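Local atomic coordinates of hypothetical protein Ta0583 (Thermoplasma acidophilum, PDB entry 2FSJ), a protein that polymerizes into helical bundles of filaments, an archaeal relative of actin that needs a nucleoside triphosphate, preferably ATP, to assemble. Residues 30-35 with 42-47; 93-98 with 138-143; 119-124 with 162-167; 216-221 with 288-293; 300-305 with 320-325. All coordinates share one frame; numbering follows the deposited sequence.

Contact 1: 30-35 with 42-47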
# COMPACT_ATOMS: atom_id res chain seq x y z
N TYR A 30 4.17 -1.79 -0.85
CA TYR A 30 5.00 -3.02 -0.75
C TYR A 30 4.18 -4.21 -1.24
O TYR A 30 4.66 -5.08 -2.00
CB TYR A 30 5.50 -3.27 0.72
CG TYR A 30 6.09 -4.66 0.82
CD1 TYR A 30 7.37 -4.92 0.33
CD2 TYR A 30 5.31 -5.73 1.23
CE1 TYR A 30 7.89 -6.22 0.32
CE2 TYR A 30 5.83 -7.06 1.22
CZ TYR A 30 7.12 -7.29 0.77
OH TYR A 30 7.65 -8.58 0.74
N GLY A 31 2.90 -4.24 -0.83
CA GLY A 31 2.02 -5.35 -1.13
C GLY A 31 1.26 -5.26 -2.45
O GLY A 31 1.25 -6.21 -3.24
N ASP A 32 0.57 -4.13 -2.64
CA ASP A 32 -0.32 -3.93 -3.79
C ASP A 32 -0.12 -2.54 -4.31
O ASP A 32 0.21 -1.65 -3.52
CB ASP A 32 -1.80 -4.06 -3.43
CG ASP A 32 -2.18 -5.49 -3.05
OD1 ASP A 32 -2.18 -6.38 -3.94
OD2 ASP A 32 -2.41 -5.81 -1.86
N THR A 33 -0.34 -2.36 -5.63
CA THR A 33 -0.30 -1.06 -6.30
C THR A 33 -1.76 -0.71 -6.59
O THR A 33 -2.50 -1.52 -7.13
CB THR A 33 0.57 -1.20 -7.60
OG1 THR A 33 1.95 -1.43 -7.21
CG2 THR A 33 0.56 0.03 -8.48
N LYS A 34 -2.15 0.50 -6.22
CA LYS A 34 -3.48 1.03 -6.39
C LYS A 34 -3.42 2.22 -7.30
O LYS A 34 -2.52 3.06 -7.16
CB LYS A 34 -3.99 1.54 -5.03
CG LYS A 34 -4.45 0.45 -4.06
CD LYS A 34 -3.37 -0.32 -3.36
CE LYS A 34 -2.51 0.54 -2.49
NZ LYS A 34 -1.51 -0.25 -1.69
N VAL A 35 -4.43 2.35 -8.14
CA VAL A 35 -4.60 3.46 -9.07
C VAL A 35 -6.05 3.98 -8.99
O VAL A 35 -7.03 3.18 -8.97
CB VAL A 35 -4.28 2.98 -10.57
CG1 VAL A 35 -4.07 4.16 -11.50
CG2 VAL A 35 -3.14 2.02 -10.60
N ARG A 42 -11.22 2.42 -10.08
CA ARG A 42 -10.09 2.02 -9.28
C ARG A 42 -9.47 0.75 -9.88
O ARG A 42 -10.20 -0.11 -10.42
CB ARG A 42 -10.52 1.72 -7.86
CG ARG A 42 -11.16 2.86 -7.11
CD ARG A 42 -11.55 2.45 -5.76
NE ARG A 42 -12.38 3.45 -5.12
CZ ARG A 42 -12.82 3.40 -3.86
NH1 ARG A 42 -12.47 2.43 -3.07
NH2 ARG A 42 -13.62 4.37 -3.39
N ILE A 43 -8.15 0.60 -9.71
CA ILE A 43 -7.39 -0.59 -10.07
C ILE A 43 -6.51 -0.98 -8.87
O ILE A 43 -5.92 -0.12 -8.21
CB ILE A 43 -6.50 -0.27 -11.30
CG1 ILE A 43 -7.35 0.06 -12.55
CG2 ILE A 43 -5.53 -1.39 -11.64
CD1 ILE A 43 -6.92 1.34 -13.18
N ILE A 44 -6.41 -2.26 -8.60
CA ILE A 44 -5.45 -2.77 -7.65
C ILE A 44 -4.87 -4.08 -8.16
O ILE A 44 -5.60 -4.93 -8.60
CB ILE A 44 -6.08 -2.93 -6.23
CG1 ILE A 44 -5.04 -3.38 -5.23
CG2 ILE A 44 -7.32 -3.95 -6.24
CD1 ILE A 44 -5.54 -3.36 -3.77
N PHE A 45 -3.56 -4.25 -8.03
CA PHE A 45 -2.94 -5.51 -8.38
C PHE A 45 -1.70 -5.70 -7.53
O PHE A 45 -1.13 -4.72 -7.08
CB PHE A 45 -2.58 -5.59 -9.89
CG PHE A 45 -1.69 -4.43 -10.40
CD1 PHE A 45 -0.35 -4.44 -10.26
CD2 PHE A 45 -2.27 -3.37 -11.07
CE1 PHE A 45 0.44 -3.42 -10.75
CE2 PHE A 45 -1.52 -2.31 -11.51
CZ PHE A 45 -0.15 -2.34 -11.34
N PRO A 46 -1.29 -6.94 -7.31
CA PRO A 46 -0.10 -7.22 -6.51
C PRO A 46 1.17 -6.53 -7.01
O PRO A 46 1.41 -6.50 -8.23
CB PRO A 46 0.04 -8.77 -6.56
CG PRO A 46 -1.34 -9.28 -6.91
CD PRO A 46 -1.94 -8.18 -7.77
N SER A 47 1.96 -5.97 -6.09
CA SER A 47 3.23 -5.30 -6.40
C SER A 47 4.34 -6.32 -6.68
O SER A 47 5.30 -6.43 -5.96
CB SER A 47 3.67 -4.36 -5.26
OG SER A 47 2.80 -3.28 -5.19
O HOH W 1 4.74 -7.55 -3.28

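Contact 2: 93-98 with 138-143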
# COMPACT_ATOMS: atom_id res chain seq x y z
N GLY A 93 5.81 3.39 -1.13
CA GLY A 93 6.16 4.70 -1.68
C GLY A 93 7.59 4.90 -2.16
O GLY A 93 8.12 6.02 -2.06
N ARG A 94 8.20 3.84 -2.71
CA ARG A 94 9.56 3.93 -3.25
C ARG A 94 9.52 4.16 -4.75
O ARG A 94 9.96 3.31 -5.54
CB ARG A 94 10.38 2.68 -2.95
CG ARG A 94 10.47 2.37 -1.44
CD ARG A 94 11.27 3.39 -0.66
NE ARG A 94 12.63 3.50 -1.20
CZ ARG A 94 13.69 2.76 -0.83
NH1 ARG A 94 13.59 1.82 0.12
NH2 ARG A 94 14.87 2.98 -1.42
N LEU A 95 8.99 5.31 -5.12
CA LEU A 95 8.66 5.57 -6.51
C LEU A 95 9.88 5.77 -7.42
O LEU A 95 9.77 5.58 -8.62
CB LEU A 95 7.76 6.79 -6.62
CG LEU A 95 6.37 6.84 -5.99
CD1 LEU A 95 5.68 8.19 -6.36
CD2 LEU A 95 5.51 5.72 -6.43
N ALA A 96 11.03 6.12 -6.84
CA ALA A 96 12.27 6.27 -7.62
C ALA A 96 13.05 4.99 -7.80
O ALA A 96 14.06 4.99 -8.49
CB ALA A 96 13.16 7.33 -6.97
N SER A 97 12.63 3.90 -7.16
CA SER A 97 13.36 2.67 -7.14
C SER A 97 13.22 1.89 -8.44
O SER A 97 12.23 2.04 -9.19
CB SER A 97 12.93 1.79 -5.94
OG SER A 97 11.58 1.37 -6.03
N LYS A 98 14.22 1.09 -8.73
CA LYS A 98 14.17 0.18 -9.88
C LYS A 98 13.00 -0.79 -9.79
O LYS A 98 12.35 -1.11 -10.79
CB LYS A 98 15.49 -0.60 -10.02
N LYS A 138 12.11 14.05 -3.50
CA LYS A 138 13.16 14.55 -4.39
C LYS A 138 13.55 13.46 -5.41
O LYS A 138 13.55 13.73 -6.63
CB LYS A 138 14.38 15.00 -3.57
CG LYS A 138 15.58 15.44 -4.43
CD LYS A 138 16.78 15.85 -3.59
CE LYS A 138 17.89 16.52 -4.46
NZ LYS A 138 18.65 15.54 -5.21
N ALA A 139 13.82 12.25 -4.94
CA ALA A 139 14.20 11.12 -5.82
C ALA A 139 13.13 10.81 -6.87
O ALA A 139 13.46 10.52 -8.03
CB ALA A 139 14.54 9.87 -5.03
N ALA A 140 11.86 10.84 -6.44
CA ALA A 140 10.71 10.50 -7.30
C ALA A 140 10.55 11.53 -8.40
O ALA A 140 10.36 11.20 -9.60
CB ALA A 140 9.46 10.42 -6.50
N LYS A 141 10.66 12.79 -8.03
CA LYS A 141 10.58 13.88 -8.99
C LYS A 141 11.71 13.75 -10.01
O LYS A 141 11.50 13.89 -11.22
CB LYS A 141 10.58 15.22 -8.27
CG LYS A 141 9.25 15.60 -7.74
CD LYS A 141 9.31 16.83 -6.84
CE LYS A 141 7.91 17.29 -6.51
NZ LYS A 141 7.87 18.76 -6.23
N GLU A 142 12.92 13.44 -9.55
CA GLU A 142 14.05 13.31 -10.46
C GLU A 142 13.88 12.13 -11.42
O GLU A 142 14.29 12.20 -12.58
CB GLU A 142 15.36 13.21 -9.65
CG GLU A 142 15.69 14.57 -9.04
CD GLU A 142 16.80 14.54 -7.99
OE1 GLU A 142 17.45 13.48 -7.84
OE2 GLU A 142 17.02 15.59 -7.35
N ALA A 143 13.28 11.05 -10.93
CA ALA A 143 13.10 9.83 -11.68
C ALA A 143 11.98 9.96 -12.69
O ALA A 143 12.06 9.33 -13.74
CB ALA A 143 12.82 8.62 -10.75

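Contact 3: 119-124 with 162-167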
# COMPACT_ATOMS: atom_id res chain seq x y z
N PRO A 119 0.33 11.15 -27.07
CA PRO A 119 1.12 11.17 -25.82
C PRO A 119 0.41 11.90 -24.65
O PRO A 119 0.48 13.13 -24.59
CB PRO A 119 2.39 11.90 -26.22
N VAL A 120 -0.23 11.17 -23.74
CA VAL A 120 -1.04 11.79 -22.68
C VAL A 120 -0.23 12.57 -21.64
O VAL A 120 0.71 12.02 -21.04
CB VAL A 120 -1.90 10.72 -21.93
CG1 VAL A 120 -2.75 11.37 -20.86
CG2 VAL A 120 -2.81 9.98 -22.89
N ASP A 121 -0.58 13.84 -21.41
CA ASP A 121 0.04 14.63 -20.34
C ASP A 121 -0.62 14.31 -19.01
O ASP A 121 -1.85 14.49 -18.88
CB ASP A 121 -0.13 16.12 -20.59
CG ASP A 121 0.76 16.63 -21.69
OD1 ASP A 121 1.62 15.85 -22.17
OD2 ASP A 121 0.65 17.80 -22.11
N LEU A 122 0.17 13.86 -18.04
CA LEU A 122 -0.35 13.41 -16.75
C LEU A 122 0.12 14.26 -15.63
O LEU A 122 1.27 14.68 -15.62
CB LEU A 122 0.25 12.02 -16.43
CG LEU A 122 -0.32 10.82 -17.12
CD1 LEU A 122 0.38 9.55 -16.57
CD2 LEU A 122 -1.83 10.79 -16.91
N VAL A 123 -0.73 14.45 -14.64
CA VAL A 123 -0.29 14.84 -13.31
C VAL A 123 -0.58 13.61 -12.43
O VAL A 123 -1.72 13.12 -12.40
CB VAL A 123 -1.07 16.03 -12.78
CG1 VAL A 123 -0.73 16.28 -11.33
CG2 VAL A 123 -0.79 17.34 -13.66
N ILE A 124 0.45 13.13 -11.73
CA ILE A 124 0.29 12.00 -10.80
C ILE A 124 0.27 12.53 -9.36
O ILE A 124 1.17 13.29 -8.94
CB ILE A 124 1.43 10.97 -10.99
CG1 ILE A 124 1.41 10.34 -12.40
CG2 ILE A 124 1.35 9.88 -9.89
CD1 ILE A 124 2.71 9.58 -12.78
N ASN A 162 3.40 11.46 -20.69
CA ASN A 162 4.28 12.57 -20.36
C ASN A 162 3.96 12.98 -18.96
O ASN A 162 2.85 13.50 -18.67
CB ASN A 162 4.08 13.76 -21.28
CG ASN A 162 5.05 14.94 -20.94
OD1 ASN A 162 6.15 14.77 -20.37
ND2 ASN A 162 4.63 16.14 -21.30
N ILE A 163 4.88 12.70 -18.06
CA ILE A 163 4.61 13.00 -16.68
C ILE A 163 5.02 14.45 -16.50
O ILE A 163 6.23 14.73 -16.51
CB ILE A 163 5.44 12.07 -15.73
CG1 ILE A 163 5.21 10.58 -16.10
CG2 ILE A 163 5.11 12.46 -14.32
CD1 ILE A 163 5.66 9.51 -15.03
N THR A 164 4.05 15.34 -16.36
CA THR A 164 4.30 16.80 -16.27
C THR A 164 4.50 17.26 -14.84
O THR A 164 5.18 18.27 -14.58
CB THR A 164 3.17 17.66 -16.88
OG1 THR A 164 1.95 17.49 -16.15
CG2 THR A 164 2.84 17.25 -18.28
N ARG A 165 3.90 16.53 -13.90
CA ARG A 165 3.99 16.96 -12.50
C ARG A 165 3.65 15.82 -11.61
O ARG A 165 2.77 15.04 -11.93
CB ARG A 165 3.02 18.10 -12.22
CG ARG A 165 3.18 18.73 -10.87
CD ARG A 165 2.69 20.19 -10.72
NE ARG A 165 1.83 20.63 -11.82
CZ ARG A 165 0.50 20.75 -11.76
NH1 ARG A 165 -0.16 20.46 -10.64
NH2 ARG A 165 -0.17 21.15 -12.83
N LEU A 166 4.39 15.73 -10.51
CA LEU A 166 4.15 14.77 -9.46
C LEU A 166 3.84 15.55 -8.20
O LEU A 166 4.68 16.34 -7.73
CB LEU A 166 5.41 13.92 -9.31
CG LEU A 166 5.41 12.77 -8.34
CD1 LEU A 166 4.35 11.72 -8.71
CD2 LEU A 166 6.82 12.16 -8.27
N ILE A 167 2.64 15.33 -7.64
CA ILE A 167 2.22 15.93 -6.39
C ILE A 167 2.26 14.80 -5.33
O ILE A 167 1.78 13.70 -5.58
CB ILE A 167 0.82 16.52 -6.51
CG1 ILE A 167 0.80 17.68 -7.56
CG2 ILE A 167 0.26 16.99 -5.14
CD1 ILE A 167 1.73 18.82 -7.23

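Contact 4: 216-221 with 288-293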
# COMPACT_ATOMS: atom_id res chain seq x y z
N VAL A 216 5.28 15.53 13.49
CA VAL A 216 6.45 14.70 13.26
C VAL A 216 6.91 13.97 14.49
O VAL A 216 7.36 12.82 14.41
CB VAL A 216 7.62 15.46 12.56
CG1 VAL A 216 7.17 16.00 11.24
CG2 VAL A 216 8.17 16.58 13.43
N GLU A 217 6.71 14.58 15.67
CA GLU A 217 7.23 14.01 16.89
C GLU A 217 6.46 12.76 17.29
O GLU A 217 6.92 11.99 18.14
CB GLU A 217 7.12 15.06 18.03
CG GLU A 217 7.99 16.27 17.80
CD GLU A 217 7.34 17.34 16.94
OE1 GLU A 217 6.21 17.14 16.49
OE2 GLU A 217 7.99 18.40 16.69
N LEU A 218 5.25 12.60 16.73
CA LEU A 218 4.30 11.56 17.13
C LEU A 218 4.01 10.62 15.96
O LEU A 218 3.03 9.91 15.99
CB LEU A 218 2.98 12.19 17.62
CG LEU A 218 3.08 13.06 18.89
CD1 LEU A 218 1.71 13.54 19.32
CD2 LEU A 218 3.78 12.35 20.02
N SER A 219 4.88 10.64 14.95
CA SER A 219 4.69 9.86 13.74
C SER A 219 5.93 9.02 13.56
O SER A 219 7.03 9.46 13.82
CB SER A 219 4.45 10.78 12.51
OG SER A 219 3.28 11.58 12.71
N PHE A 220 5.77 7.79 13.11
CA PHE A 220 6.89 6.83 13.17
C PHE A 220 6.51 5.55 12.43
O PHE A 220 5.34 5.35 12.09
CB PHE A 220 7.24 6.50 14.65
CG PHE A 220 6.04 6.08 15.49
CD1 PHE A 220 5.65 4.76 15.60
CD2 PHE A 220 5.33 7.03 16.20
CE1 PHE A 220 4.55 4.42 16.38
CE2 PHE A 220 4.24 6.68 16.96
CZ PHE A 220 3.84 5.40 17.03
N SER A 221 7.49 4.67 12.20
CA SER A 221 7.31 3.45 11.40
C SER A 221 7.80 2.32 12.24
O SER A 221 8.95 2.37 12.70
CB SER A 221 8.13 3.49 10.11
OG SER A 221 7.94 2.28 9.33
N LEU A 288 3.72 3.73 24.04
CA LEU A 288 5.01 4.25 24.50
C LEU A 288 5.42 5.54 23.79
O LEU A 288 5.97 6.48 24.41
CB LEU A 288 6.10 3.21 24.26
CG LEU A 288 6.20 1.98 25.18
CD1 LEU A 288 7.18 1.00 24.58
CD2 LEU A 288 6.60 2.36 26.65
N ASN A 289 5.18 5.56 22.48
CA ASN A 289 5.56 6.69 21.65
C ASN A 289 4.65 7.91 21.89
O ASN A 289 5.11 9.04 21.90
CB ASN A 289 5.63 6.26 20.19
CG ASN A 289 6.79 5.25 19.91
OD1 ASN A 289 7.56 4.91 20.80
ND2 ASN A 289 6.89 4.78 18.70
N LEU A 290 3.37 7.68 22.16
CA LEU A 290 2.42 8.78 22.32
C LEU A 290 2.39 9.30 23.75
O LEU A 290 2.12 10.47 23.95
CB LEU A 290 1.01 8.36 21.95
CG LEU A 290 0.79 7.94 20.51
CD1 LEU A 290 -0.70 7.67 20.34
CD2 LEU A 290 1.36 8.99 19.56
N ARG A 291 2.67 8.41 24.71
CA ARG A 291 2.66 8.77 26.12
C ARG A 291 1.42 9.58 26.46
O ARG A 291 0.31 9.20 26.07
CB ARG A 291 3.97 9.48 26.53
N GLY A 292 1.58 10.67 27.20
CA GLY A 292 0.47 11.54 27.55
C GLY A 292 -0.31 12.19 26.42
O GLY A 292 -1.43 12.68 26.61
N GLU A 293 0.26 12.20 25.22
CA GLU A 293 -0.42 12.85 24.09
C GLU A 293 -1.60 12.05 23.60
O GLU A 293 -2.40 12.53 22.83
CB GLU A 293 0.57 13.07 22.96
CG GLU A 293 1.69 13.97 23.36
CD GLU A 293 1.16 15.35 23.71
OE1 GLU A 293 0.73 16.03 22.78
OE2 GLU A 293 1.10 15.73 24.90

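Contact 5: 300-305 with 320-325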
# COMPACT_ATOMS: atom_id res chain seq x y z
N LEU A 300 -9.02 7.52 15.89
CA LEU A 300 -8.06 6.43 15.60
C LEU A 300 -8.51 5.80 14.29
O LEU A 300 -9.67 5.36 14.19
CB LEU A 300 -8.09 5.35 16.68
CG LEU A 300 -7.31 5.52 17.98
CD1 LEU A 300 -7.70 4.41 18.99
CD2 LEU A 300 -5.80 5.56 17.79
N ILE A 301 -7.61 5.71 13.30
CA ILE A 301 -7.99 5.37 11.95
C ILE A 301 -7.13 4.21 11.42
O ILE A 301 -6.03 4.40 10.91
CB ILE A 301 -7.91 6.61 11.04
CG1 ILE A 301 -8.73 7.78 11.61
CG2 ILE A 301 -8.36 6.27 9.62
CD1 ILE A 301 -8.35 9.15 11.08
N PRO A 302 -7.61 2.99 11.61
CA PRO A 302 -6.86 1.84 11.09
C PRO A 302 -7.07 1.67 9.60
O PRO A 302 -8.22 1.64 9.13
CB PRO A 302 -7.44 0.68 11.88
CG PRO A 302 -8.24 1.37 13.03
CD PRO A 302 -8.76 2.59 12.42
N VAL A 303 -5.96 1.58 8.87
CA VAL A 303 -5.97 1.42 7.43
C VAL A 303 -4.96 0.32 7.06
O VAL A 303 -4.37 -0.30 7.93
CB VAL A 303 -5.66 2.72 6.66
CG1 VAL A 303 -6.76 3.82 6.87
CG2 VAL A 303 -4.27 3.25 6.94
N GLY A 304 -4.84 0.04 5.77
CA GLY A 304 -4.00 -1.06 5.31
C GLY A 304 -4.70 -2.41 5.36
O GLY A 304 -5.74 -2.59 6.05
N GLY A 305 -4.08 -3.38 4.66
CA GLY A 305 -4.53 -4.78 4.64
C GLY A 305 -4.60 -5.48 6.00
O GLY A 305 -5.54 -6.25 6.28
N GLY A 320 -13.67 4.84 22.25
CA GLY A 320 -14.64 5.79 21.72
C GLY A 320 -14.20 6.61 20.51
O GLY A 320 -15.03 7.37 19.98
N THR A 321 -12.96 6.45 20.04
CA THR A 321 -12.44 7.30 18.98
C THR A 321 -12.27 6.55 17.68
O THR A 321 -11.78 7.12 16.70
CB THR A 321 -11.06 7.91 19.35
OG1 THR A 321 -10.07 6.89 19.51
CG2 THR A 321 -11.10 8.64 20.69
N LEU A 322 -12.60 5.28 17.67
CA LEU A 322 -12.31 4.45 16.51
C LEU A 322 -13.18 4.88 15.33
O LEU A 322 -14.41 5.02 15.44
CB LEU A 322 -12.48 2.97 16.83
CG LEU A 322 -12.14 1.98 15.69
CD1 LEU A 322 -10.63 1.90 15.52
CD2 LEU A 322 -12.75 0.60 15.90
N VAL A 323 -12.52 5.13 14.21
CA VAL A 323 -13.16 5.45 12.95
C VAL A 323 -12.96 4.18 12.13
O VAL A 323 -11.84 3.79 11.89
CB VAL A 323 -12.49 6.70 12.29
CG1 VAL A 323 -13.16 7.07 10.97
CG2 VAL A 323 -12.49 7.87 13.22
N LYS A 324 -14.01 3.49 11.72
CA LYS A 324 -13.81 2.29 10.88
C LYS A 324 -14.12 2.65 9.43
O LYS A 324 -15.23 3.06 9.11
CB LYS A 324 -14.72 1.13 11.33
CG LYS A 324 -14.30 0.47 12.63
CD LYS A 324 -15.23 -0.68 13.01
CE LYS A 324 -16.10 -0.36 14.24
NZ LYS A 324 -17.06 -1.50 14.56
N ILE A 325 -13.14 2.48 8.55
CA ILE A 325 -13.30 2.85 7.15
C ILE A 325 -14.13 1.74 6.52
O ILE A 325 -13.87 0.58 6.78
CB ILE A 325 -11.91 3.00 6.43
CG1 ILE A 325 -11.14 4.26 6.88
CG2 ILE A 325 -12.07 3.12 4.94
CD1 ILE A 325 -11.43 4.75 8.28
O HOH W 2 -10.54 1.32 9.82

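Contact 1: 30-35 with 42-47
Thr33 and Phe45 form a hydrogen-bonded pair in the middle of an antiparallel beta hairpin, strands 32-36 and 42-52, in the sheet of the N-terminal part of this actin-like fold. The short segments run at 166° to each other. Thr33 N donates to Phe45 O at 2.9 Å, and Thr33 O accepts from Phe45 N in return; Val35 and Ile43 repeat the exchange at the next hydrogen-bonded pair, two residues on. On the face that carries these four side chains, the Phe45 ring folds back beside Thr33, because its CG sits between the backbone N and the carbonyl carbon (chi1 55°). Thr33 CB then rests over one face of the ring, 4.2 Å from the centroid, a CH-pi contact. With Thr33 CG2 turned to Phe45 CZ at 3.8 Å, OG1 is left to donate to Ser47 OG at 2.9 Å. Ser47 OG also bonds to Gly29 O. Across the other face, Ile44 CD1 lies alongside Lys34 CD at 3.8 Å. Lys34, bent at chi2 and chi3, brings NZ back to Asp32 O. Tyr30 to Lys34 belong to the ATP site, and a glycerol sits at Lys34 NZ. Strand 22-28 flanks strand 32-36, while helix 101-111 covers Thr33, Val35, Ile43 and Ser47, and Tyr77 meets the Phe45 ring edge-to-face.

Contact 2: 93-98 with 138-143
Ala96 brings its CA to 4.5 Å from the CA of Ala140 where the type I beta turn from Arg94 to Ser97 lies against helix 133-144. This is loop-on-helix packing in the N-terminal part of the actin-like fold, and alanines carry most of it. Ala96 points its methyl at the helix, over Ala139 and beside Ala143. Its CB is 3.5 Å from Ala139 CB, closer than carbon atoms usually pack, and a similar 3.4 Å from the carbonyl Ala139 O. Ala143 CB packs against Ala96 as well, 4.0 Å from its CA. Deeper in, Leu95 CB meets Ala140 CB; Leu95 reaches on to Met168 and Ala140 to Leu166, both on strand 158-170, which places the contact between the turn, the helix and the sheet beneath. No hydrogen bond crosses between the two segments; what joins them is van der Waals packing of small side chains. Arg94 is tied to the same helix through a salt bridge from NE to Glu136. On the solvent side, Lys138 NZ bridges one helical turn to the syn lone pair of Glu142 OE2. The turn is closed from within: Arg94 O accepts from Ser97 N at 3.2 Å and, in its carbonyl plane, from Ser97 OG at 2.6 Å.

Contact 3: 119-124 with 162-167
Ile124 forms the apolar centre, reaching two ways across a parallel strand pair, 120-128 with 158-170, in the sheet of the N-terminal part of the actin-like fold. Its CD1 meets Ile163 CD1 at 3.7 Å, while its CG2 branch lies 3.7 Å from Leu166 CD1. The split follows from chi1 of -63°, which sets CG1 beside the backbone N and CG2 beside the carbonyl carbon. Helix 133-144 closes over Ile163 and Leu166, and strand 22-28 flanks Leu122 and Ile124. Between Leu122 and Val123 the register slips by one residue, a beta bulge at Thr164. There Leu122 O accepts two hydrogen bonds, from Thr164 N nearly head-on and from Thr164 OG1 at 2.9 Å, the hydroxyl coming in above the carbonyl plane. Probably as a result of the slip, Arg165 N is buried with no partner. On the opposite face of the sheet, Val123 CG2 packs over one face of the Arg165 guanidinium, 3.9 Å from NH2. At the polar edge Asp121 and Asn162 lie side by side, their carboxylate and amide planes 70° apart. Asn162 ND2 donates within its own amide plane to Asp121 OD1 at 3.1 Å, meeting the carboxylate from above its plane. An alanine in place of Asp121 would remove the carboxylate and is likely to leave the Asn162 amide free to turn. Asp121 CB, for its part, lies 3.9 Å from Thr164 CG2.

Contact 4: 216-221 with 288-293
Phe220 presents a ring face to the amide of Asn289, the two planes standing 86° apart. This amide-over-ring contact joins strand 213-222, at one border of the four-stranded sheet in the C-terminal part of the actin-like fold, to the last turn of helix 268-290. Asn289 ND2 hangs 3.2 Å above the plane, over the ring's centre, and Asn289 CB lies on the same side of the ring, nearer its rim, 3.5 Å from Phe220 CE2. Phe220 CB points at the helix, and chi1 of 51° sets CG between the backbone N and the carbonyl carbon. Swapping Phe220 for an alanine would take away the whole aromatic face and probably leave the Asn289 amide loose, with a gap between strand and helix end. Leu218, two residues earlier, crosses Leu290 at about a right angle: Leu290 CD2 lies 4.1 Å from Leu218 CB. The helix ends with Leu290; Arg291, just past it, turns to positive phi, and Glu293 N bonds back to Leu290 O. That fold-over brings the aliphatic part of Glu293 against Leu218, again crosswise, while its OE1 pairs with Arg296. Tyr191 of strand 191-197, beyond strand 202-208, touches both Leu218 and Glu293. Leu218 CD1 rests 3.8 Å from Glu293 CB.

Contact 5: 300-305 with 320-325
Leu300 is held at both its backbone ends by the loop 320-325. Its N donates to Thr321 O at 2.9 Å, coming in from above the carbonyl plane, and its O receives Val323 N, also at 2.9 Å but nearly head-on; both bonds are close to straight, at 169°. They make a single bridge, the two chains running roughly the same way. Pro302 has no N-H, and its ring CD instead sits 3.3 Å from Val323 O. The backbone of Ile301 and Val303 bonds the other way, to strand 191-197. Strand 297-303 is thus the border strand of the four-stranded sheet in the C-terminal part of this actin-like fold, and the loop runs along its outer margin. Further on, a water accepts from Ile325 N at 3.1 Å and reaches only weakly to Val323 O; it also lies beside Pro302 O, at a separation too short to be trusted. Thr321 OG1, wedged against Leu300 CG at 3.4 Å, is satisfied by Ala318 O, and Gly320 N by Glu315. Apolar groups fill in between. Leu322 CG stands opposite the backbone N (chi1 -177°), which brings CD1 up to the CG-CD rim of the Pro302 ring, tight against CG at 3.5 Å. Ile301 lies alongside Val323 and puts its CG2 branch 3.7 Å from Ile325 CD1, and Leu179 of helix 173-182 touches both isoleucines. Past Val303, whose O takes the Ser307 hydroxyl, the chain enters the ATP site at Gly305.

In the fold
From the N terminus, contact 1 closes first, a tight hairpin between neighbouring strands at the ATP site. Contacts 2 and 3 follow in series with it but cross each other: 93-98 precedes 119-124, and the partners 138-143 and 162-167 come in the same order. They also touch, Ala140 CB lying 3.6 Å from Leu166 CD2, so turn, helix 133-144 and sheet form one packed unit. Contacts 1 and 3 reach the same seven-stranded sheet, their centres about 19 Å apart. In the C-terminal half, contact 4 closes a long loop by tying helix 268-290 to a border strand; contact 5 closes a short loop of 14 residues at the opposite border of that sheet.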